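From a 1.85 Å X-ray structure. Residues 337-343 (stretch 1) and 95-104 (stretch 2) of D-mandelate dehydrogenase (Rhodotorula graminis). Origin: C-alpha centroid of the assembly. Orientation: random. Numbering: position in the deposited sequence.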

ATOM      1  N   PRO B 337      -0.768 -29.728 -12.447  1.00 11.42           N
ATOM      2  CA  PRO B 337      -2.024 -30.368 -12.825  1.00  9.39           C
ATOM      3  C   PRO B 337      -3.188 -29.844 -11.988  1.00 11.24           C
ATOM      4  O   PRO B 337      -2.987 -29.406 -10.838  1.00 10.83           O
ATOM      5  CB  PRO B 337      -1.787 -31.838 -12.472  1.00 11.45           C
ATOM      6  CG  PRO B 337      -0.749 -31.798 -11.376  1.00 12.56           C
ATOM      7  CD  PRO B 337       0.159 -30.681 -11.800  1.00  7.55           C
ATOM      8  N   ALA B 338      -4.377 -29.855 -12.588  1.00  9.04           N
ATOM      9  CA  ALA B 338      -5.635 -29.650 -11.874  1.00 14.08           C
ATOM     10  C   ALA B 338      -6.643 -30.687 -12.353  1.00 14.58           C
ATOM     11  O   ALA B 338      -6.825 -30.881 -13.574  1.00 14.08           O
ATOM     12  CB  ALA B 338      -6.170 -28.220 -12.088  1.00 14.67           C
ATOM     13  N   GLY B 339      -7.327 -31.330 -11.402  1.00 12.88           N
ATOM     14  CA  GLY B 339      -8.243 -32.423 -11.718  1.00 14.25           C
ATOM     15  C   GLY B 339      -7.473 -33.733 -11.773  1.00 13.60           C
ATOM     16  O   GLY B 339      -6.424 -33.855 -11.131  1.00 14.66           O
ATOM     17  N   LYS B 340      -7.977 -34.697 -12.554  1.00 14.66           N
ATOM     18  CA  LYS B 340      -7.364 -36.038 -12.663  1.00 14.89           C
ATOM     19  C   LYS B 340      -5.950 -36.011 -13.248  1.00 18.41           C
ATOM     20  O   LYS B 340      -5.669 -35.245 -14.182  1.00 17.80           O
ATOM     21  CB  LYS B 340      -8.234 -36.990 -13.498  1.00 13.46           C
ATOM     22  CG  LYS B 340      -9.514 -37.469 -12.798  1.00 22.68           C
ATOM     23  N   VAL B 341      -5.078 -36.865 -12.711  1.00 16.39           N
ATOM     24  CA  VAL B 341      -3.687 -37.010 -13.215  1.00 20.12           C
ATOM     25  C   VAL B 341      -3.562 -38.207 -14.172  1.00 21.46           C
ATOM     26  O   VAL B 341      -4.109 -39.287 -13.896  1.00 19.53           O
ATOM     27  CB  VAL B 341      -2.673 -37.112 -12.042  1.00 18.12           C
ATOM     28  CG1 VAL B 341      -1.275 -37.541 -12.518  1.00 20.67           C
ATOM     29  CG2 VAL B 341      -2.599 -35.805 -11.264  1.00 21.90           C
ATOM     30  N   PHE B 342      -2.859 -38.008 -15.294  1.00 19.62           N
ATOM     31  CA  PHE B 342      -2.700 -39.033 -16.335  1.00 19.21           C
ATOM     32  C   PHE B 342      -1.213 -39.338 -16.614  1.00 21.70           C
ATOM     33  O   PHE B 342      -0.347 -38.489 -16.401  1.00 22.44           O
ATOM     34  CB  PHE B 342      -3.359 -38.577 -17.650  1.00 19.92           C
ATOM     35  CG  PHE B 342      -4.864 -38.433 -17.581  1.00 18.67           C
ATOM     36  CD1 PHE B 342      -5.452 -37.283 -17.044  1.00 25.81           C
ATOM     37  CD2 PHE B 342      -5.695 -39.424 -18.080  1.00 23.83           C
ATOM     38  CE1 PHE B 342      -6.836 -37.143 -16.999  1.00 19.83           C
ATOM     39  CE2 PHE B 342      -7.087 -39.291 -18.031  1.00 25.49           C
ATOM     40  CZ  PHE B 342      -7.654 -38.144 -17.503  1.00 16.92           C
ATOM     41  N   ALA B 343      -0.923 -40.544 -17.097  1.00 22.82           N
ATOM     42  CA  ALA B 343       0.458 -40.905 -17.458  1.00 24.82           C
ATOM     43  C   ALA B 343       0.847 -40.214 -18.764  1.00 23.29           C
ATOM     44  O   ALA B 343       0.036 -40.191 -19.700  1.00 23.07           O
ATOM     45  CB  ALA B 343       0.596 -42.422 -17.591  1.00 28.19           C
TER
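Stretch 2 95-104: DLDALNERGV

Stretch 2 begins with a short helix that starts at Leu96, and leaves it through a turn that carries Arg102, Gly103 and Val104. Asp95 stands at the N-cap: with chi1 at -174° and chi2 at -21°, its OD1 accepts from Ala98 N at 3.1 Å, satisfying an amide that the first turn leaves without a backbone partner. Helical bonds follow, among them Asn100 N to Leu96 O at 3.0 Å. At the other end, Gly103 N bonds to Asn100 O at 2.9 Å and Arg102 N to Leu99 O at 3.1 Å, which closes the turn. Gly103 has phi/psi of 76/23, a positive phi that by itself favours glycine.

Stretch 1 is extended and has no regular secondary structure. The two chains run in the same general direction, Gly339 lying nearest Leu96 (CA to CA, 7.0 Å), Lys340 nearest Asn100 (CA to CA, 6.5 Å) and Phe342 nearest Gly103 (CA to CA, 7.9 Å). Leu96 and Asn100, one helical turn apart, both point their CA-to-CB bonds toward stretch 1, whereas those of Asp97 and Glu101 point away.

Leu96 adopts the tp rotamer, chi1 -177° and chi2 57°, which brings its two methyls to the backbone of Ala338 and Gly339: Leu96 CD1 lies 4.0 Å from Ala338 O and Leu96 CD2 3.8 Å from Gly339 CA. A side chain at Gly339 would not fit here. An ideal CB would fall 2.9 Å from Leu96 CD2 and 2.9 Å from Asn100 ND2, and at phi/psi of 87/-153 it would also be jammed against the carbonyl O of Ala338.

Asn100, chi1 m at -71°, reaches into the space between Lys340 and the turn. As modelled, Asn100 ND2 is 3.0 Å from Lys340 N and Asn100 OD1 3.0 Å from Val104 O; the amide is probably turned over, so the roles of these two atoms remain open. The Lys340 side chain, also m at chi1, is modelled only as far as CG, and its CB lies 3.5 Å from Asn100 ND2.

Phe342 contributes the largest covered area of any residue in the contact. Its CA-to-CB bond points toward stretch 2, and chi1 of -66° with chi2 of 81° lays the ring against Asn100 and the turn that follows. Asn100 O approaches the ring edge, 3.6 Å from Phe342 CZ, while Gly103 O lies over one face. Gly103 CA is 3.7 Å from Phe342 CE2, and Val104 O is 3.7 Å from Phe342 CE1. Val341, between Lys340 and Phe342, points away and makes no contact.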

ATOM      1  N   ASP B  95     -15.908 -27.122 -17.799  1.00 11.94           N
ATOM      2  CA  ASP B  95     -16.486 -28.344 -17.218  1.00 11.41           C
ATOM      3  C   ASP B  95     -15.356 -29.381 -17.124  1.00 12.79           C
ATOM      4  O   ASP B  95     -15.148 -30.208 -18.042  1.00 11.68           O
ATOM      5  CB  ASP B  95     -17.691 -28.858 -18.050  1.00 10.61           C
ATOM      6  CG  ASP B  95     -18.419 -30.056 -17.403  1.00 13.47           C
ATOM      7  OD1 ASP B  95     -17.825 -30.768 -16.559  1.00 10.17           O
ATOM      8  OD2 ASP B  95     -19.599 -30.319 -17.785  1.00 13.85           O
ATOM      9  N   LEU B  96     -14.598 -29.307 -16.025  1.00 10.69           N
ATOM     10  CA  LEU B  96     -13.395 -30.151 -15.852  1.00 12.41           C
ATOM     11  C   LEU B  96     -13.686 -31.659 -15.786  1.00 14.97           C
ATOM     12  O   LEU B  96     -12.911 -32.481 -16.317  1.00 10.48           O
ATOM     13  CB  LEU B  96     -12.572 -29.700 -14.623  1.00 11.03           C
ATOM     14  CG  LEU B  96     -11.238 -30.420 -14.318  1.00 10.56           C
ATOM     15  CD1 LEU B  96     -10.237 -30.361 -15.512  1.00 15.58           C
ATOM     16  CD2 LEU B  96     -10.607 -29.829 -13.051  1.00 11.93           C
ATOM     17  N   ASP B  97     -14.793 -32.044 -15.150  1.00 11.94           N
ATOM     18  CA  ASP B  97     -15.145 -33.477 -15.140  1.00 16.79           C
ATOM     19  C   ASP B  97     -15.449 -34.039 -16.552  1.00 13.43           C
ATOM     20  O   ASP B  97     -15.059 -35.171 -16.870  1.00 14.37           O
ATOM     21  CB  ASP B  97     -16.282 -33.783 -14.146  1.00 17.61           C
ATOM     22  CG  ASP B  97     -15.867 -33.572 -12.669  1.00 26.57           C
ATOM     23  OD1 ASP B  97     -14.659 -33.495 -12.339  1.00 23.95           O
ATOM     24  OD2 ASP B  97     -16.771 -33.475 -11.816  1.00 27.17           O
ATOM     25  N   ALA B  98     -16.115 -33.258 -17.395  1.00 10.17           N
ATOM     26  CA  ALA B  98     -16.387 -33.688 -18.776  1.00 10.58           C
ATOM     27  C   ALA B  98     -15.097 -33.845 -19.611  1.00 11.61           C
ATOM     28  O   ALA B  98     -14.997 -34.759 -20.443  1.00 11.52           O
ATOM     29  CB  ALA B  98     -17.367 -32.752 -19.474  1.00 13.37           C
ATOM     30  N   LEU B  99     -14.137 -32.939 -19.410  1.00  9.51           N
ATOM     31  CA  LEU B  99     -12.824 -33.022 -20.090  1.00  8.90           C
ATOM     32  C   LEU B  99     -12.038 -34.276 -19.671  1.00 10.41           C
ATOM     33  O   LEU B  99     -11.570 -35.034 -20.518  1.00 10.31           O
ATOM     34  CB  LEU B  99     -12.015 -31.738 -19.811  1.00  9.15           C
ATOM     35  CG  LEU B  99     -10.741 -31.522 -20.643  1.00 10.77           C
ATOM     36  CD1 LEU B  99     -11.023 -31.343 -22.141  1.00 10.25           C
ATOM     37  CD2 LEU B  99      -9.935 -30.325 -20.118  1.00  9.67           C
ATOM     38  N   ASN B 100     -11.908 -34.506 -18.363  1.00 10.71           N
ATOM     39  CA  ASN B 100     -11.226 -35.710 -17.846  1.00 10.76           C
ATOM     40  C   ASN B 100     -11.880 -37.042 -18.277  1.00 12.83           C
ATOM     41  O   ASN B 100     -11.165 -38.045 -18.471  1.00 12.53           O
ATOM     42  CB  ASN B 100     -11.118 -35.666 -16.307  1.00 11.01           C
ATOM     43  CG  ASN B 100     -10.115 -34.619 -15.778  1.00 16.41           C
ATOM     44  OD1 ASN B 100      -9.238 -34.090 -16.496  1.00 14.84           O
ATOM     45  ND2 ASN B 100     -10.255 -34.316 -14.496  1.00  8.36           N
ATOM     46  N   GLU B 101     -13.214 -37.052 -18.430  1.00 12.01           N
ATOM     47  CA  GLU B 101     -13.962 -38.228 -18.938  1.00 13.96           C
ATOM     48  C   GLU B 101     -13.493 -38.672 -20.322  1.00 13.85           C
ATOM     49  O   GLU B 101     -13.501 -39.876 -20.623  1.00 12.84           O
ATOM     50  CB  GLU B 101     -15.485 -37.960 -18.927  1.00 18.34           C
ATOM     51  CG  GLU B 101     -16.399 -39.089 -19.505  1.00 19.37           C
ATOM     52  CD  GLU B 101     -17.900 -38.751 -19.406  1.00 22.56           C
ATOM     53  OE1 GLU B 101     -18.329 -37.721 -19.967  1.00 32.83           O
ATOM     54  OE2 GLU B 101     -18.649 -39.507 -18.748  1.00 35.06           O
ATOM     55  N   ARG B 102     -13.033 -37.715 -21.147  1.00 10.62           N
ATOM     56  CA  ARG B 102     -12.478 -37.995 -22.484  1.00 11.85           C
ATOM     57  C   ARG B 102     -10.988 -38.376 -22.465  1.00 12.02           C
ATOM     58  O   ARG B 102     -10.353 -38.507 -23.526  1.00 14.05           O
ATOM     59  CB  ARG B 102     -12.684 -36.794 -23.434  1.00 11.96           C
ATOM     60  CG  ARG B 102     -14.120 -36.539 -23.850  1.00 13.25           C
ATOM     61  CD  ARG B 102     -14.229 -35.432 -24.901  1.00 12.10           C
ATOM     62  NE  ARG B 102     -13.995 -35.852 -26.291  1.00 12.30           N
ATOM     63  CZ  ARG B 102     -14.858 -36.533 -27.052  1.00 18.34           C
ATOM     64  NH1 ARG B 102     -16.037 -36.965 -26.569  1.00 13.46           N
ATOM     65  NH2 ARG B 102     -14.519 -36.830 -28.303  1.00 17.92           N
ATOM     66  N   GLY B 103     -10.424 -38.539 -21.269  1.00 10.90           N
ATOM     67  CA  GLY B 103      -9.015 -38.913 -21.133  1.00 12.86           C
ATOM     68  C   GLY B 103      -8.040 -37.767 -21.389  1.00 10.39           C
ATOM     69  O   GLY B 103      -6.890 -38.021 -21.716  1.00 12.00           O
ATOM     70  N   VAL B 104      -8.511 -36.516 -21.225  1.00 10.96           N
ATOM     71  CA  VAL B 104      -7.710 -35.302 -21.448  1.00  7.31           C
ATOM     72  C   VAL B 104      -7.209 -34.725 -20.109  1.00  8.95           C
ATOM     73  O   VAL B 104      -8.015 -34.418 -19.236  1.00  9.18           O
ATOM     74  CB  VAL B 104      -8.503 -34.193 -22.223  1.00  6.48           C
ATOM     75  CG1 VAL B 104      -7.597 -32.940 -22.490  1.00 10.89           C
ATOM     76  CG2 VAL B 104      -9.113 -34.747 -23.536  1.00  9.87           C
TER